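Local coordinates for protein endoglucanase (Clostridium thermocellum, PDB 2E4T) that hydrolyses internal beta-1,4-glucosidic bonds of cellulose and probably xyloglucan, this chain being its family 44 glycoside hydrolase module, at residues Phe228-Leu232 with Phe257-Tyr261. Numbering follows the deposited sequence.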
loop_
_atom_site.group_PDB
_atom_site.type_symbol
_atom_site.label_atom_id
_atom_site.label_comp_id
_atom_site.label_asym_id
_atom_site.label_seq_id
_atom_site.Cartn_x
_atom_site.Cartn_y
_atom_site.Cartn_z
ATOM N N PHE A 228 -11.107 -2.484 4.577
ATOM C CA PHE A 228 -10.358 -2.507 3.331
ATOM C C PHE A 228 -10.650 -3.817 2.589
ATOM O O PHE A 228 -10.608 -4.902 3.200
ATOM C CB PHE A 228 -8.829 -2.524 3.636
ATOM C CG PHE A 228 -8.241 -1.240 4.156
ATOM C CD1 PHE A 228 -8.677 -0.662 5.343
ATOM C CD2 PHE A 228 -7.200 -0.628 3.458
ATOM C CE1 PHE A 228 -8.091 0.498 5.831
ATOM C CE2 PHE A 228 -6.599 0.525 3.960
ATOM C CZ PHE A 228 -7.064 1.100 5.155
ATOM N N GLY A 229 -10.877 -3.720 1.278
ATOM C CA GLY A 229 -10.966 -4.914 0.473
ATOM C C GLY A 229 -10.995 -4.517 -0.988
ATOM O O GLY A 229 -11.201 -3.339 -1.310
ATOM N N PRO A 230 -10.764 -5.487 -1.891
ATOM C CA PRO A 230 -10.611 -6.913 -1.616
ATOM C C PRO A 230 -9.177 -7.426 -1.493
ATOM O O PRO A 230 -8.981 -8.638 -1.414
ATOM C CB PRO A 230 -11.376 -7.617 -2.797
ATOM C CG PRO A 230 -11.717 -6.507 -3.788
ATOM C CD PRO A 230 -10.922 -5.254 -3.337
ATOM N N ALA A 231 -8.181 -6.508 -1.509
ATOM C CA ALA A 231 -6.760 -6.924 -1.426
ATOM C C ALA A 231 -6.409 -7.811 -2.631
ATOM O O ALA A 231 -5.742 -8.849 -2.515
ATOM C CB ALA A 231 -6.412 -7.577 -0.102
ATOM N N LEU A 232 -6.858 -7.371 -3.816
ATOM C CA LEU A 232 -6.668 -8.153 -5.046
ATOM C C LEU A 232 -5.211 -8.213 -5.459
ATOM O O LEU A 232 -4.466 -7.193 -5.376
ATOM C CB LEU A 232 -7.515 -7.549 -6.177
ATOM C CG LEU A 232 -9.007 -7.521 -5.935
ATOM C CD1 LEU A 232 -9.691 -6.834 -7.112
ATOM C CD2 LEU A 232 -9.587 -8.929 -5.733
ATOM N N PHE A 257 -14.432 -6.401 -12.679
ATOM C CA PHE A 257 -14.784 -6.816 -11.329
ATOM C C PHE A 257 -14.701 -5.653 -10.345
ATOM O O PHE A 257 -15.547 -5.587 -9.419
ATOM C CB PHE A 257 -13.945 -8.017 -10.869
ATOM C CG PHE A 257 -14.264 -8.396 -9.468
ATOM C CD1 PHE A 257 -15.402 -9.118 -9.158
ATOM C CD2 PHE A 257 -13.416 -7.995 -8.432
ATOM C CE1 PHE A 257 -15.748 -9.387 -7.832
ATOM C CE2 PHE A 257 -13.746 -8.263 -7.106
ATOM C CZ PHE A 257 -14.914 -8.966 -6.798
ATOM N N ILE A 258 -13.756 -4.723 -10.507
ATOM C CA ILE A 258 -13.725 -3.563 -9.600
ATOM C C ILE A 258 -15.077 -2.895 -9.508
ATOM O O ILE A 258 -15.547 -2.537 -8.407
ATOM C CB ILE A 258 -12.689 -2.541 -10.152
ATOM C CG1 ILE A 258 -11.252 -3.110 -10.125
ATOM C CG2 ILE A 258 -12.794 -1.215 -9.422
ATOM C CD1 ILE A 258 -10.699 -3.391 -8.744
ATOM N N ASP A 259 -15.758 -2.692 -10.663
ATOM C CA ASP A 259 -17.071 -2.014 -10.632
ATOM C C ASP A 259 -18.120 -2.840 -9.922
ATOM O O ASP A 259 -18.967 -2.296 -9.190
ATOM C CB ASP A 259 -17.543 -1.755 -12.065
ATOM C CG ASP A 259 -16.726 -0.668 -12.768
ATOM O OD1 ASP A 259 -16.035 0.107 -12.084
ATOM O OD2 ASP A 259 -16.861 -0.593 -14.027
ATOM N N TYR A 260 -18.134 -4.162 -10.179
ATOM C CA TYR A 260 -19.066 -5.064 -9.492
ATOM C C TYR A 260 -18.854 -4.983 -7.972
ATOM O O TYR A 260 -19.816 -4.880 -7.186
ATOM C CB TYR A 260 -18.859 -6.478 -9.996
ATOM C CG TYR A 260 -19.643 -7.541 -9.248
ATOM C CD1 TYR A 260 -20.879 -7.986 -9.723
ATOM C CD2 TYR A 260 -19.115 -8.146 -8.124
ATOM C CE1 TYR A 260 -21.568 -9.005 -9.089
ATOM C CE2 TYR A 260 -19.804 -9.173 -7.468
ATOM C CZ TYR A 260 -21.021 -9.603 -7.970
ATOM O OH TYR A 260 -21.645 -10.664 -7.327
ATOM N N TYR A 261 -17.579 -5.053 -7.549
ATOM C CA TYR A 261 -17.310 -5.038 -6.102
ATOM C C TYR A 261 -17.797 -3.754 -5.480
ATOM O O TYR A 261 -18.486 -3.753 -4.446
ATOM C CB TYR A 261 -15.780 -5.216 -5.894
ATOM C CG TYR A 261 -15.373 -5.304 -4.477
ATOM C CD1 TYR A 261 -15.545 -6.479 -3.750
ATOM C CD2 TYR A 261 -14.780 -4.210 -3.816
ATOM C CE1 TYR A 261 -15.145 -6.602 -2.432
ATOM C CE2 TYR A 261 -14.366 -4.339 -2.487
ATOM C CZ TYR A 261 -14.502 -5.510 -1.817
ATOM O OH TYR A 261 -14.011 -5.590 -0.527
#
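In this TIM barrel, residues 228-232 of strand 226-232 run nearly antiparallel, at 160°, to residues 257-261, the first turn of helix 257-272, the outer helix that leads on to the neighbouring strand 279-284: a beta-alpha-beta crossover. Phe228 points its CB away from the helix, and its side chain touches Val279 and Asp281 of that next strand. At Gly229 the missing side chain matters, because a CB would lie 2.3 Å from Tyr261 OH, a clash; the hydroxyl instead comes within 3.2 Å of Gly229 C. A cis peptide bond then joins Gly229 to Pro230, whose compact, puckered apolar ring can lay its CG on an aromatic face: CG lies 3.5 Å from the centroid of the Tyr261 ring, 7° off the normal, a CH-pi contact. Ala231 again points its CB away, and its small side chain touches Asp281. Leu232 turns back toward the helix, its CD1 reaching the edge of the Phe257 ring and the end of Ile258. There Leu232 CD1 lies 4.1 Å from Phe257 CD2 and 3.9 Å from Ile258 CD1.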